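Local structure of AA9 family lytic polysaccharide monooxygenase cel61B (Hypocrea jecorina, 2VTC) at residues Phe65-Pro68 and Asp69-Thr72; Ala150-Asp153 and Leu154-Gly158. The protein depolymerises crystalline and amorphous polysaccharides as a copper-dependent lytic monooxygenase, oxidising glycosidic bonds to give C1 or C4 products. All coordinates share one frame; numbering follows the deposited sequence.

Contact 1 (Phe65-Pro68 and Asp69-Thr72)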
ATOM      1  N   PHE A  65       4.612   4.918  10.629  1.00 20.70           N
ATOM      2  CA  PHE A  65       5.291   4.083   9.632  1.00 20.70           C
ATOM      3  C   PHE A  65       5.928   2.813  10.211  1.00 20.22           C
ATOM      4  O   PHE A  65       6.047   2.653  11.445  1.00 21.16           O
ATOM      5  CB  PHE A  65       6.354   4.937   8.888  1.00 20.42           C
ATOM      6  CG  PHE A  65       7.365   5.582   9.813  1.00 21.52           C
ATOM      7  CD1 PHE A  65       8.508   4.898  10.201  1.00 19.98           C
ATOM      8  CD2 PHE A  65       7.148   6.867  10.300  1.00 23.07           C
ATOM      9  CE1 PHE A  65       9.436   5.476  11.083  1.00 25.07           C
ATOM     10  CE2 PHE A  65       8.075   7.454  11.165  1.00 23.70           C
ATOM     11  CZ  PHE A  65       9.199   6.765  11.542  1.00 20.08           C
ATOM     12  N   ILE A  66       6.318   1.899   9.314  1.00 19.08           N
ATOM     13  CA  ILE A  66       7.075   0.689   9.625  1.00 18.65           C
ATOM     14  C   ILE A  66       8.499   0.953   9.158  1.00 18.95           C
ATOM     15  O   ILE A  66       8.672   1.516   8.069  1.00 19.18           O
ATOM     16  CB  ILE A  66       6.460  -0.560   8.870  1.00 18.13           C
ATOM     17  CG1 ILE A  66       4.957  -0.683   9.177  1.00 18.84           C
ATOM     18  CG2 ILE A  66       7.211  -1.846   9.156  1.00 17.49           C
ATOM     19  CD1 ILE A  66       4.622  -0.773  10.655  1.00 19.13           C
ATOM     20  N   SER A  67       9.488   0.590   9.976  1.00 19.53           N
ATOM     21  CA  SER A  67      10.908   0.915   9.712  1.00 19.24           C
ATOM     22  C   SER A  67      11.669  -0.298   9.161  1.00 19.53           C
ATOM     23  O   SER A  67      11.193  -1.435   9.259  1.00 18.55           O
ATOM     24  CB  SER A  67      11.599   1.473  10.982  1.00 20.20           C
ATOM     25  OG  SER A  67      10.908   2.619  11.452  1.00 22.53           O
ATOM     26  N   PRO A  68      12.825  -0.080   8.508  1.00 18.20           N
ATOM     27  CA  PRO A  68      13.622  -1.192   7.998  1.00 18.09           C
ATOM     28  C   PRO A  68      13.939  -2.305   9.010  1.00 18.76           C
ATOM     29  O   PRO A  68      14.045  -3.478   8.618  1.00 18.05           O
ATOM     30  CB  PRO A  68      14.890  -0.504   7.449  1.00 17.41           C
ATOM     31  CG  PRO A  68      14.402   0.830   7.057  1.00 18.01           C
ATOM     32  CD  PRO A  68      13.396   1.229   8.116  1.00 18.41           C
ATOM     33  N   ASP A  69      14.070  -1.950  10.294  1.00 19.90           N
ATOM     34  CA  ASP A  69      14.299  -2.962  11.330  1.00 20.93           C
ATOM     35  C   ASP A  69      13.052  -3.828  11.576  1.00 20.52           C
ATOM     36  O   ASP A  69      13.092  -4.765  12.389  1.00 22.26           O
ATOM     37  CB  ASP A  69      14.840  -2.351  12.648  1.00 21.31           C
ATOM     38  CG  ASP A  69      13.927  -1.284  13.258  1.00 24.91           C
ATOM     39  OD1 ASP A  69      12.789  -1.058  12.809  1.00 27.00           O
ATOM     40  OD2 ASP A  69      14.365  -0.638  14.261  1.00 31.20           O
ATOM     41  N   GLN A  70      11.966  -3.503  10.875  1.00 19.09           N
ATOM     42  CA  GLN A  70      10.729  -4.291  10.939  1.00 18.51           C
ATOM     43  C   GLN A  70      10.401  -4.988   9.602  1.00 18.17           C
ATOM     44  O   GLN A  70       9.307  -5.523   9.446  1.00 17.97           O
ATOM     45  CB  GLN A  70       9.569  -3.409  11.344  1.00 18.88           C
ATOM     46  CG  GLN A  70       9.729  -2.764  12.708  1.00 21.39           C
ATOM     47  CD  GLN A  70       8.606  -1.820  13.002  1.00 22.79           C
ATOM     48  OE1 GLN A  70       8.540  -0.716  12.458  1.00 22.54           O
ATOM     49  NE2 GLN A  70       7.673  -2.260  13.858  1.00 22.26           N
ATOM     50  N   TYR A  71      11.326  -4.966   8.644  1.00 17.57           N
ATOM     51  CA  TYR A  71      11.045  -5.544   7.317  1.00 16.44           C
ATOM     52  C   TYR A  71      10.822  -7.063   7.297  1.00 17.35           C
ATOM     53  O   TYR A  71      10.321  -7.587   6.295  1.00 17.54           O
ATOM     54  CB  TYR A  71      12.123  -5.160   6.292  1.00 17.41           C
ATOM     55  CG  TYR A  71      12.128  -3.724   5.786  1.00 16.02           C
ATOM     56  CD1 TYR A  71      11.062  -2.839   5.987  1.00 14.79           C
ATOM     57  CD2 TYR A  71      13.220  -3.273   5.024  1.00 18.08           C
ATOM     58  CE1 TYR A  71      11.095  -1.512   5.480  1.00 14.51           C
ATOM     59  CE2 TYR A  71      13.250  -1.980   4.516  1.00 16.94           C
ATOM     60  CZ  TYR A  71      12.204  -1.111   4.724  1.00 16.13           C
ATOM     61  OH  TYR A  71      12.214   0.181   4.238  1.00 16.58           O
ATOM     62  N   THR A  72      11.209  -7.777   8.368  1.00 16.79           N
ATOM     63  CA  THR A  72      10.975  -9.226   8.424  1.00 17.73           C
ATOM     64  C   THR A  72       9.850  -9.612   9.387  1.00 17.49           C
ATOM     65  O   THR A  72       9.695 -10.796   9.670  1.00 19.26           O
ATOM     66  CB  THR A  72      12.243 -10.017   8.810  1.00 17.98           C
ATOM     67  OG1 THR A  72      12.601  -9.722  10.169  1.00 20.33           O
ATOM     68  CG2 THR A  72      13.402  -9.683   7.865  1.00 19.98           C
TER
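The phenol ring of Tyr71 lies flat against Pro68, with the proline CA almost exactly over its centre: CA stands 3.3 Å from the ring centroid and only 3° off the normal, a well-formed CH-pi contact. The two side chains run alongside each other in the same direction, so the pyrrolidine ring follows the outer half of the phenol, Pro68 CB reaching Tyr71 CE2 at 3.7 Å and Pro68 CG coming to 3.6 Å from Tyr71 OH. The backbone beneath makes this overlap possible. Two successive turns of 3-10 type, closed by Gln70 N to Ser67 O (2.7 Å) and Tyr71 N to Pro68 O (3.1 Å), bring Tyr71 back under Pro68.

Gln70 ties the start of the turn to its end. Its chain is extended beyond CG (chi2 175°) and carries OE1 to Ser67 N, 3.0 Å away, in a nearly straight bond (N-H...O angle 170°). This side-chain bond spans the first 3-10 turn, from Gln70 OE1 back to Ser67 N. Ile66 lies across the Gln70 chain at about a right angle, its CG2 resting on Gln70 CB at 3.6 Å. On the outer side, Asp69 OD1 approaches Ser67 CB at 3.3 Å.

Phe65, ahead of the turn, reaches the side chains of the copper ligand Tyr195 and of Gln193, near the metal site, which holds nickel here. Asn194 of strand 193-204 bonds to the Ile66 backbone and to Tyr71 OH, while helix 75-78 packs against Ile66, Gln70 and Tyr71 through Asp75 and Ile76.

Contact 2 (Ala150-Asp153 and Leu154-Gly158)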
ATOM      1  N   ALA A 150       7.418  10.771  -7.068  1.00 19.93           N
ATOM      2  CA  ALA A 150       6.009  10.371  -7.054  1.00 19.77           C
ATOM      3  C   ALA A 150       5.242  10.948  -5.857  1.00 19.25           C
ATOM      4  O   ALA A 150       4.091  11.351  -6.004  1.00 19.70           O
ATOM      5  CB  ALA A 150       5.895   8.832  -7.081  1.00 20.35           C
ATOM      6  N   GLN A 151       5.872  10.995  -4.682  1.00 19.91           N
ATOM      7  CA  GLN A 151       5.163  11.515  -3.491  1.00 20.04           C
ATOM      8  C   GLN A 151       4.828  13.015  -3.572  1.00 21.03           C
ATOM      9  O   GLN A 151       3.802  13.457  -3.054  1.00 20.38           O
ATOM     10  CB  GLN A 151       5.893  11.138  -2.210  1.00 20.30           C
ATOM     11  CG  GLN A 151       5.568   9.676  -1.775  1.00 19.24           C
ATOM     12  CD  GLN A 151       6.332   9.234  -0.564  1.00 16.99           C
ATOM     13  OE1 GLN A 151       6.215   9.823   0.507  1.00 19.42           O
ATOM     14  NE2 GLN A 151       7.130   8.175  -0.714  1.00 16.98           N
ATOM     15  N   GLN A 152       5.676  13.786  -4.258  1.00 22.46           N
ATOM     16  CA  GLN A 152       5.326  15.182  -4.567  1.00 23.56           C
ATOM     17  C   GLN A 152       4.116  15.245  -5.510  1.00 23.23           C
ATOM     18  O   GLN A 152       3.204  16.063  -5.317  1.00 23.80           O
ATOM     19  CB  GLN A 152       6.548  15.946  -5.115  1.00 23.57           C
ATOM     20  CG  GLN A 152       6.289  17.426  -5.458  1.00 26.64           C
ATOM     21  CD  GLN A 152       5.774  18.246  -4.288  1.00 27.16           C
ATOM     22  OE1 GLN A 152       4.650  18.738  -4.319  1.00 32.27           O
ATOM     23  NE2 GLN A 152       6.591  18.407  -3.264  1.00 30.27           N
ATOM     24  N   ASP A 153       4.077  14.353  -6.502  1.00 23.56           N
ATOM     25  CA  ASP A 153       2.915  14.247  -7.380  1.00 24.61           C
ATOM     26  C   ASP A 153       1.644  13.909  -6.604  1.00 24.90           C
ATOM     27  O   ASP A 153       0.587  14.468  -6.888  1.00 26.12           O
ATOM     28  CB  ASP A 153       3.162  13.271  -8.535  1.00 24.37           C
ATOM     29  CG  ASP A 153       4.242  13.771  -9.490  1.00 26.25           C
ATOM     30  OD1 ASP A 153       4.456  15.003  -9.538  1.00 28.27           O
ATOM     31  OD2 ASP A 153       4.871  12.941 -10.170  1.00 27.51           O
ATOM     32  N   LEU A 154       1.759  13.048  -5.585  1.00 25.19           N
ATOM     33  CA  LEU A 154       0.606  12.713  -4.746  1.00 25.32           C
ATOM     34  C   LEU A 154       0.045  13.964  -4.056  1.00 25.41           C
ATOM     35  O   LEU A 154      -1.169  14.211  -4.078  1.00 24.46           O
ATOM     36  CB  LEU A 154       1.015  11.658  -3.701  1.00 25.38           C
ATOM     37  CG  LEU A 154       0.007  11.257  -2.623  1.00 25.36           C
ATOM     38  CD1 LEU A 154      -1.115  10.446  -3.223  1.00 27.32           C
ATOM     39  CD2 LEU A 154       0.735  10.449  -1.547  1.00 26.19           C
ATOM     40  N   ILE A 155       0.943  14.755  -3.468  1.00 25.88           N
ATOM     41  CA  ILE A 155       0.568  15.997  -2.782  1.00 27.52           C
ATOM     42  C   ILE A 155      -0.148  16.931  -3.766  1.00 28.45           C
ATOM     43  O   ILE A 155      -1.220  17.472  -3.450  1.00 29.19           O
ATOM     44  CB  ILE A 155       1.796  16.701  -2.167  1.00 27.17           C
ATOM     45  CG1 ILE A 155       2.410  15.838  -1.057  1.00 27.39           C
ATOM     46  CG2 ILE A 155       1.419  18.106  -1.624  1.00 26.99           C
ATOM     47  CD1 ILE A 155       3.839  16.203  -0.664  1.00 27.67           C
ATOM     48  N   ASN A 156       0.430  17.083  -4.960  1.00 29.63           N
ATOM     49  CA  ASN A 156      -0.139  17.933  -6.017  1.00 30.60           C
ATOM     50  C   ASN A 156      -1.431  17.412  -6.676  1.00 31.27           C
ATOM     51  O   ASN A 156      -2.093  18.146  -7.430  1.00 31.69           O
ATOM     52  CB  ASN A 156       0.929  18.232  -7.093  1.00 31.07           C
ATOM     53  CG  ASN A 156       2.155  18.971  -6.530  1.00 31.49           C
ATOM     54  OD1 ASN A 156       2.062  19.738  -5.567  1.00 34.18           O
ATOM     55  ND2 ASN A 156       3.306  18.733  -7.135  1.00 34.36           N
ATOM     56  N   GLN A 157      -1.795  16.153  -6.404  1.00 30.77           N
ATOM     57  CA  GLN A 157      -3.041  15.577  -6.930  1.00 30.78           C
ATOM     58  C   GLN A 157      -4.115  15.447  -5.845  1.00 30.02           C
ATOM     59  O   GLN A 157      -5.052  14.640  -5.975  1.00 30.19           O
ATOM     60  CB  GLN A 157      -2.798  14.193  -7.548  1.00 31.02           C
ATOM     61  CG  GLN A 157      -1.922  14.139  -8.786  1.00 32.34           C
ATOM     62  CD  GLN A 157      -1.340  12.743  -9.038  1.00 32.13           C
ATOM     63  OE1 GLN A 157      -1.652  11.759  -8.322  1.00 34.82           O
ATOM     64  NE2 GLN A 157      -0.498  12.642 -10.057  1.00 32.97           N
ATOM     65  N   GLY A 158      -3.975  16.217  -4.771  1.00 28.81           N
ATOM     66  CA  GLY A 158      -4.963  16.235  -3.690  1.00 28.65           C
ATOM     67  C   GLY A 158      -4.964  14.961  -2.863  1.00 28.02           C
ATOM     68  O   GLY A 158      -6.024  14.512  -2.408  1.00 27.93           O
TER
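Ile155 sets its CG1 branch against the carbonyl oxygen of Gln151, 3.4 Å away, and that same oxygen also meets Leu154 CB and accepts Ile155 N at 3.2 Å. With chi1 at -65°, CG1 stands beside its own backbone N, the position that brings it over the preceding turn. This is the close-packed part of helix 150-156. Leu154 is buried against Ile113, Leu180 and Trp161, and the Gln151 amide is fixed at both ends, OE1 by Trp106 NE1 and NE2 by the carbonyl of Pro112, close to the copper ligand His108.

The helix is a short one, with Leu154 N bonded to Ala150 O at 2.9 Å and Asn156 N to Gln152 O at 3.0 Å. A Schellman motif ends it: Gly158, with positive phi, is the C-prime residue, Asn159 N turns back to Leu154 O, and Gly158 N makes a weak bond to Ile155 O.

The other side is looser and more exposed. Gln152 bends at chi2 (58°), bringing its amide obliquely beside that of Asn156, the two planes 34° apart. With an alanine here the amide and its CG would be gone, and the Asn156 side chain would probably lose its neighbour on this side and be freer to turn. Further round, Gln157 lays its CG 3.2 Å from Asp153 O.

Overall arrangement
Contact 1 comes first along the chain, in the loop between helix 38-47 and helix 75-78; contact 2 follows much later, on helix 150-156, after strand 148-149 and shortly before strand 160-164. Their centres lie 24 Å apart and their nearest atoms about 10 Å, without touching. Both belong to the one AA9 domain, and each leans on the mixed beta-sheet, contact 1 on strand 193-204 and contact 2 on strands 113-119 and 172-182. The metal site links them: the side chain of Phe65 is about 5 Å from the nickel and that of Gln151 about 8 Å, so the two elements approach the copper-ligand residues from separate parts of the chain.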